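Local coordinates for protein BvnE (Penicillium brevicompactum, PDB 6U9I) that acts as a pinacolase, an isomerase that probably steers the stereoselective semipinacol rearrangement in the assembly of brevianamides, at residues A[14-25]-A[118-129]. Numbering follows the deposited sequence.
Sequences LREQLIVSAHRW and VVLTFNEEGTLL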
ATOM      1  N   LEU A  14     -14.485  18.353   4.603  1.00 34.18           N
ATOM      2  CA  LEU A  14     -14.579  16.913   4.400  1.00 26.19           C
ATOM      3  C   LEU A  14     -13.243  16.214   4.634  1.00 24.73           C
ATOM      4  O   LEU A  14     -13.216  15.088   5.149  1.00 21.47           O
ATOM      5  CB  LEU A  14     -15.092  16.621   3.000  1.00 36.51           C
ATOM      6  CG  LEU A  14     -15.316  15.138   2.740  1.00 27.24           C
ATOM      7  CD1 LEU A  14     -16.519  14.633   3.514  1.00 30.35           C
ATOM      8  CD2 LEU A  14     -15.516  14.930   1.253  1.00 43.16           C
ATOM      9  N   ARG A  15     -12.131  16.852   4.267  1.00 26.74           N
ATOM     10  CA  ARG A  15     -10.824  16.259   4.538  1.00 26.18           C
ATOM     11  C   ARG A  15     -10.643  15.988   6.025  1.00 24.32           C
ATOM     12  O   ARG A  15     -10.197  14.908   6.425  1.00 22.18           O
ATOM     13  CB  ARG A  15      -9.707  17.166   4.029  1.00 27.74           C
ATOM     14  CG  ARG A  15      -8.325  16.633   4.358  1.00 23.72           C
ATOM     15  CD  ARG A  15      -7.209  17.609   3.983  1.00 31.34           C
ATOM     16  NE  ARG A  15      -5.903  16.958   4.073  1.00 29.73           N
ATOM     17  CZ  ARG A  15      -5.362  16.262   3.082  1.00 24.71           C
ATOM     18  NH1 ARG A  15      -6.018  16.139   1.924  1.00 22.21           N
ATOM     19  NH2 ARG A  15      -4.177  15.680   3.245  1.00 23.02           N
ATOM     20  N   GLU A  16     -10.978  16.961   6.872  1.00 24.20           N
ATOM     21  CA  GLU A  16     -10.786  16.746   8.301  1.00 27.80           C
ATOM     22  C   GLU A  16     -11.707  15.648   8.819  1.00 24.17           C
ATOM     23  O   GLU A  16     -11.296  14.832   9.650  1.00 21.82           O
ATOM     24  CB  GLU A  16     -10.986  18.059   9.066  1.00 31.02           C
ATOM     25  CG  GLU A  16      -9.986  19.162   8.679  1.00 45.83           C
ATOM     26  CD  GLU A  16     -10.273  19.800   7.317  1.00 63.33           C
ATOM     27  OE1 GLU A  16     -11.337  19.513   6.728  1.00 58.70           O
ATOM     28  OE2 GLU A  16      -9.429  20.587   6.832  1.00 60.48           O
ATOM     29  N   GLN A  17     -12.943  15.591   8.312  1.00 22.42           N
ATOM     30  CA  GLN A  17     -13.856  14.519   8.699  1.00 19.67           C
ATOM     31  C   GLN A  17     -13.291  13.148   8.337  1.00 18.95           C
ATOM     32  O   GLN A  17     -13.409  12.199   9.118  1.00 20.06           O
ATOM     33  CB  GLN A  17     -15.212  14.710   8.027  1.00 21.99           C
ATOM     34  CG  GLN A  17     -16.151  13.510   8.192  1.00 27.30           C
ATOM     35  CD  GLN A  17     -16.647  13.335   9.618  1.00 36.58           C
ATOM     36  OE1 GLN A  17     -17.692  13.866   9.984  1.00 46.09           O
ATOM     37  NE2 GLN A  17     -15.902  12.580  10.428  1.00 31.61           N
ATOM     38  N   LEU A  18     -12.694  13.022   7.145  1.00 16.25           N
ATOM     39  CA  LEU A  18     -12.144  11.728   6.741  1.00 15.99           C
ATOM     40  C   LEU A  18     -10.943  11.354   7.604  1.00 17.28           C
ATOM     41  O   LEU A  18     -10.762  10.181   7.957  1.00 16.62           O
ATOM     42  CB  LEU A  18     -11.778  11.754   5.254  1.00 16.39           C
ATOM     43  CG  LEU A  18     -12.980  11.811   4.293  1.00 17.03           C
ATOM     44  CD1 LEU A  18     -12.561  12.272   2.898  1.00 16.31           C
ATOM     45  CD2 LEU A  18     -13.684  10.440   4.211  1.00 16.77           C
ATOM     46  N   ILE A  19     -10.130  12.344   7.983  1.00 18.53           N
ATOM     47  CA  ILE A  19      -9.000  12.067   8.864  1.00 18.02           C
ATOM     48  C   ILE A  19      -9.487  11.636  10.242  1.00 15.18           C
ATOM     49  O   ILE A  19      -8.955  10.690  10.830  1.00 17.73           O
ATOM     50  CB  ILE A  19      -8.071  13.297   8.932  1.00 19.94           C
ATOM     51  CG1 ILE A  19      -7.374  13.480   7.582  1.00 22.88           C
ATOM     52  CG2 ILE A  19      -7.064  13.157  10.088  1.00 21.40           C
ATOM     53  CD1 ILE A  19      -6.475  14.702   7.479  1.00 27.57           C
ATOM     54  N   VAL A  20     -10.524  12.303  10.769  1.00 17.32           N
ATOM     55  CA  VAL A  20     -11.107  11.900  12.047  1.00 16.88           C
ATOM     56  C   VAL A  20     -11.638  10.472  11.978  1.00 16.33           C
ATOM     57  O   VAL A  20     -11.420   9.671  12.895  1.00 18.05           O
ATOM     58  CB  VAL A  20     -12.203  12.897  12.472  1.00 21.60           C
ATOM     59  CG1 VAL A  20     -13.087  12.296  13.548  1.00 25.47           C
ATOM     60  CG2 VAL A  20     -11.565  14.203  12.950  1.00 24.98           C
ATOM     61  N   SER A  21     -12.336  10.117  10.893  1.00 18.36           N
ATOM     62  CA  SER A  21     -12.840   8.744  10.812  1.00 16.39           C
ATOM     63  C   SER A  21     -11.732   7.724  10.594  1.00 14.15           C
ATOM     64  O   SER A  21     -11.853   6.585  11.062  1.00 15.91           O
ATOM     65  CB  SER A  21     -13.910   8.597   9.726  1.00 20.25           C
ATOM     66  OG  SER A  21     -14.912   9.581   9.868  1.00 21.69           O
ATOM     67  N   ALA A  22     -10.660   8.092   9.883  1.00 16.21           N
ATOM     68  CA  ALA A  22      -9.535   7.168   9.757  1.00 14.45           C
ATOM     69  C   ALA A  22      -8.848   6.962  11.103  1.00 14.73           C
ATOM     70  O   ALA A  22      -8.470   5.837  11.456  1.00 14.41           O
ATOM     71  CB  ALA A  22      -8.532   7.681   8.720  1.00 16.86           C
ATOM     72  N   HIS A  23      -8.674   8.035  11.878  1.00 16.53           N
ATOM     73  CA  HIS A  23      -8.081   7.851  13.195  1.00 18.76           C
ATOM     74  C   HIS A  23      -9.016   7.101  14.127  1.00 17.58           C
ATOM     75  O   HIS A  23      -8.552   6.344  14.987  1.00 19.56           O
ATOM     76  CB  HIS A  23      -7.676   9.202  13.787  1.00 20.80           C
ATOM     77  CG  HIS A  23      -6.379   9.719  13.238  1.00 25.54           C
ATOM     78  ND1 HIS A  23      -5.182   9.057  13.415  1.00 31.58           N
ATOM     79  CD2 HIS A  23      -6.095  10.818  12.499  1.00 27.25           C
ATOM     80  CE1 HIS A  23      -4.216   9.730  12.812  1.00 29.41           C
ATOM     81  NE2 HIS A  23      -4.744  10.801  12.247  1.00 26.34           N
ATOM     82  N   ARG A  24     -10.332   7.271  13.964  1.00 17.70           N
ATOM     83  CA  ARG A  24     -11.254   6.471  14.760  1.00 18.16           C
ATOM     84  C   ARG A  24     -11.116   4.997  14.425  1.00 17.46           C
ATOM     85  O   ARG A  24     -11.177   4.140  15.317  1.00 17.50           O
ATOM     86  CB  ARG A  24     -12.695   6.940  14.554  1.00 17.37           C
ATOM     87  CG  ARG A  24     -13.707   6.158  15.398  1.00 22.47           C
ATOM     88  CD  ARG A  24     -15.114   6.655  15.139  1.00 24.29           C
ATOM     89  NE  ARG A  24     -15.448   6.520  13.723  1.00 24.11           N
ATOM     90  CZ  ARG A  24     -16.583   6.946  13.177  1.00 30.08           C
ATOM     91  NH1 ARG A  24     -16.791   6.786  11.877  1.00 23.42           N
ATOM     92  NH2 ARG A  24     -17.506   7.533  13.936  1.00 26.97           N
ATOM     93  N   TRP A  25     -10.938   4.679  13.134  1.00 17.67           N
ATOM     94  CA  TRP A  25     -10.731   3.289  12.748  1.00 16.54           C
ATOM     95  C   TRP A  25      -9.488   2.716  13.423  1.00 15.94           C
ATOM     96  O   TRP A  25      -9.512   1.591  13.930  1.00 18.08           O
ATOM     97  CB  TRP A  25     -10.631   3.185  11.223  1.00 16.98           C
ATOM     98  CG  TRP A  25     -10.455   1.787  10.729  1.00 18.47           C
ATOM     99  CD1 TRP A  25     -11.429   0.840  10.592  1.00 20.10           C
ATOM    100  CD2 TRP A  25      -9.226   1.170  10.303  1.00 18.54           C
ATOM    101  NE1 TRP A  25     -10.887  -0.331  10.104  1.00 20.04           N
ATOM    102  CE2 TRP A  25      -9.538  -0.153   9.920  1.00 16.82           C
ATOM    103  CE3 TRP A  25      -7.895   1.607  10.204  1.00 18.96           C
ATOM    104  CZ2 TRP A  25      -8.568  -1.045   9.452  1.00 22.38           C
ATOM    105  CZ3 TRP A  25      -6.931   0.711   9.736  1.00 17.59           C
ATOM    106  CH2 TRP A  25      -7.277  -0.593   9.367  1.00 23.75           C
ATOM    107  N   VAL A 118      -2.960   0.326   3.702  1.00 13.01           N
ATOM    108  CA  VAL A 118      -4.406   0.175   3.830  0.66 12.84           C
ATOM    109  C   VAL A 118      -5.095   1.287   3.048  1.00 14.59           C
ATOM    110  O   VAL A 118      -4.650   2.440   3.065  1.00 15.17           O
ATOM    111  CB  VAL A 118      -4.807   0.188   5.322  0.66 15.39           C
ATOM    112  CG1 VAL A 118      -6.294   0.426   5.505  0.66 19.03           C
ATOM    113  CG2 VAL A 118      -4.372  -1.122   5.983  0.66 12.57           C
ATOM    114  N   VAL A 119      -6.177   0.937   2.347  1.00 13.67           N
ATOM    115  CA  VAL A 119      -7.022   1.909   1.659  1.00 11.97           C
ATOM    116  C   VAL A 119      -8.411   1.808   2.276  1.00 14.48           C
ATOM    117  O   VAL A 119      -9.101   0.796   2.096  1.00 17.00           O
ATOM    118  CB  VAL A 119      -7.088   1.668   0.146  1.00 15.57           C
ATOM    119  CG1 VAL A 119      -7.969   2.744  -0.514  1.00 14.12           C
ATOM    120  CG2 VAL A 119      -5.681   1.627  -0.465  1.00 15.10           C
ATOM    121  N   LEU A 120      -8.798   2.829   3.040  1.00 12.21           N
ATOM    122  CA  LEU A 120     -10.142   2.944   3.591  1.00 13.88           C
ATOM    123  C   LEU A 120     -11.006   3.743   2.622  1.00 14.53           C
ATOM    124  O   LEU A 120     -10.587   4.800   2.142  1.00 15.52           O
ATOM    125  CB  LEU A 120     -10.116   3.643   4.952  1.00 15.22           C
ATOM    126  CG  LEU A 120      -9.172   3.099   6.031  1.00 15.66           C
ATOM    127  CD1 LEU A 120      -9.243   3.959   7.290  1.00 16.86           C
ATOM    128  CD2 LEU A 120      -9.554   1.688   6.368  1.00 19.27           C
ATOM    129  N   THR A 121     -12.205   3.248   2.333  1.00 14.39           N
ATOM    130  CA  THR A 121     -13.211   4.042   1.632  1.00 10.78           C
ATOM    131  C   THR A 121     -14.380   4.264   2.580  1.00 13.03           C
ATOM    132  O   THR A 121     -14.849   3.316   3.221  1.00 14.29           O
ATOM    133  CB  THR A 121     -13.715   3.349   0.358  1.00 13.86           C
ATOM    134  OG1 THR A 121     -12.596   2.969  -0.454  1.00 15.72           O
ATOM    135  CG2 THR A 121     -14.602   4.310  -0.439  1.00 13.90           C
ATOM    136  N   PHE A 122     -14.848   5.504   2.670  1.00 14.03           N
ATOM    137  CA  PHE A 122     -15.973   5.830   3.531  1.00 13.64           C
ATOM    138  C   PHE A 122     -17.209   6.111   2.687  1.00 16.93           C
ATOM    139  O   PHE A 122     -17.137   6.282   1.466  1.00 16.01           O
ATOM    140  CB  PHE A 122     -15.631   7.017   4.435  1.00 14.61           C
ATOM    141  CG  PHE A 122     -14.551   6.701   5.435  1.00 14.15           C
ATOM    142  CD1 PHE A 122     -14.877   6.149   6.663  1.00 20.20           C
ATOM    143  CD2 PHE A 122     -13.221   6.915   5.128  1.00 16.66           C
ATOM    144  CE1 PHE A 122     -13.893   5.830   7.585  1.00 15.56           C
ATOM    145  CE2 PHE A 122     -12.224   6.605   6.046  1.00 17.15           C
ATOM    146  CZ  PHE A 122     -12.561   6.066   7.268  1.00 17.82           C
ATOM    147  N   ASN A 123     -18.361   6.129   3.355  1.00 15.76           N
ATOM    148  CA  ASN A 123     -19.591   6.545   2.700  1.00 14.08           C
ATOM    149  C   ASN A 123     -19.506   8.036   2.351  1.00 18.51           C
ATOM    150  O   ASN A 123     -18.547   8.737   2.697  1.00 18.56           O
ATOM    151  CB  ASN A 123     -20.802   6.221   3.588  1.00 16.25           C
ATOM    152  CG  ASN A 123     -20.806   6.997   4.909  1.00 24.75           C
ATOM    153  OD1 ASN A 123     -19.853   7.701   5.235  1.00 20.67           O
ATOM    154  ND2 ASN A 123     -21.890   6.853   5.683  1.00 21.49           N
ATOM    155  N   GLU A 124     -20.538   8.529   1.662  1.00 20.32           N
ATOM    156  CA  GLU A 124     -20.504   9.894   1.138  1.00 18.42           C
ATOM    157  C   GLU A 124     -20.307  10.915   2.244  1.00 21.85           C
ATOM    158  O   GLU A 124     -19.615  11.919   2.049  1.00 22.60           O
ATOM    159  CB  GLU A 124     -21.796  10.198   0.372  1.00 21.42           C
ATOM    160  CG  GLU A 124     -21.733  11.507  -0.404  1.00 31.58           C
ATOM    161  CD  GLU A 124     -22.093  12.720   0.440  1.00 47.52           C
ATOM    162  OE1 GLU A 124     -21.570  13.826   0.154  1.00 55.35           O
ATOM    163  OE2 GLU A 124     -22.892  12.571   1.394  1.00 52.36           O
ATOM    164  N   GLU A 125     -20.908  10.678   3.406  1.00 17.88           N
ATOM    165  CA  GLU A 125     -20.790  11.611   4.515  1.00 18.90           C
ATOM    166  C   GLU A 125     -19.448  11.505   5.221  1.00 25.38           C
ATOM    167  O   GLU A 125     -19.143  12.350   6.075  1.00 23.60           O
ATOM    168  CB  GLU A 125     -21.915  11.372   5.524  1.00 26.43           C
ATOM    169  CG  GLU A 125     -23.305  11.268   4.891  1.00 38.49           C
ATOM    170  CD  GLU A 125     -23.746   9.820   4.659  1.00 48.16           C
ATOM    171  OE1 GLU A 125     -23.323   9.200   3.656  1.00 28.43           O
ATOM    172  OE2 GLU A 125     -24.525   9.301   5.490  1.00 59.83           O
ATOM    173  N   GLY A 126     -18.650  10.488   4.895  1.00 21.70           N
ATOM    174  CA  GLY A 126     -17.366  10.291   5.542  1.00 22.33           C
ATOM    175  C   GLY A 126     -17.436   9.797   6.967  1.00 19.77           C
ATOM    176  O   GLY A 126     -16.468   9.960   7.711  1.00 24.02           O
ATOM    177  N   THR A 127     -18.545   9.174   7.365  1.00 20.18           N
ATOM    178  CA  THR A 127     -18.812   8.815   8.750  1.00 23.00           C
ATOM    179  C   THR A 127     -18.893   7.318   8.993  1.00 25.09           C
ATOM    180  O   THR A 127     -18.957   6.907  10.153  1.00 25.54           O
ATOM    181  CB  THR A 127     -20.138   9.427   9.214  1.00 23.17           C
ATOM    182  OG1 THR A 127     -21.200   8.889   8.407  1.00 25.48           O
ATOM    183  CG2 THR A 127     -20.102  10.946   9.081  1.00 30.79           C
ATOM    184  N   LEU A 128     -18.938   6.505   7.941  1.00 17.42           N
ATOM    185  CA  LEU A 128     -18.949   5.060   8.070  1.00 17.43           C
ATOM    186  C   LEU A 128     -18.005   4.473   7.037  1.00 15.43           C
ATOM    187  O   LEU A 128     -17.986   4.914   5.885  1.00 17.16           O
ATOM    188  CB  LEU A 128     -20.354   4.479   7.855  1.00 17.90           C
ATOM    189  CG  LEU A 128     -21.412   4.701   8.934  1.00 22.34           C
ATOM    190  CD1 LEU A 128     -22.716   4.074   8.462  1.00 24.21           C
ATOM    191  CD2 LEU A 128     -20.974   4.083  10.248  1.00 18.95           C
ATOM    192  N   LEU A 129     -17.240   3.474   7.454  1.00 16.30           N
ATOM    193  CA  LEU A 129     -16.343   2.756   6.559  1.00 12.94           C
ATOM    194  C   LEU A 129     -17.133   1.807   5.660  1.00 13.22           C
ATOM    195  O   LEU A 129     -17.891   0.969   6.151  1.00 15.97           O
ATOM    196  CB  LEU A 129     -15.333   1.971   7.390  1.00 17.04           C
ATOM    197  CG  LEU A 129     -14.228   1.204   6.695  1.00 19.51           C
ATOM    198  CD1 LEU A 129     -13.282   2.158   5.955  1.00 15.92           C
ATOM    199  CD2 LEU A 129     -13.506   0.461   7.801  1.00 19.85           C
TER
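Leu-120 sets its CD2 methyl over the centre of the six-membered ring of Trp-25, a CH-pi contact 4.0 Å from the ring centroid. Leu-120 CD1 lies between Trp-25 CE3 and Ala-22 CB. With Trp-25 CG anti to the backbone N (chi1 -178°), the indole runs back along strand 118-122 until Trp-25 CH2 meets Val-118 CG1; at its other end Trp-25 CD1 lies 3.5 Å from CD2 of Leu-129, which begins strand 129-136. Were Trp-25 an alanine, Val-118, Leu-120 and Leu-129 would probably lose the indole they share, opening a gap beneath the helix. Leu-18 CD2 and Ser-21 CB approach the Phe-122 ring obliquely from its helix side, 3.7 Å from Phe-122 CD2 and 3.5 Å from Phe-122 CE1 respectively, with Leu-129 CD1 over the other face. The polar edge follows at the end of turn 123-126 and just beyond: Ser-21 OG donates to Gly-126 O (2.7 Å) in the carbonyl plane, and Arg-24 NH1 reaches Thr-127 O (2.8 Å) from above the Thr-127 carbonyl plane. Asn-123 OD1 steadies this loop, accepting from Thr-127 N and Leu-128 N. Helix 14-31 packs across the curved sheet, Leu-18 and Ala-22 also touching Val-97 of strand 96-107.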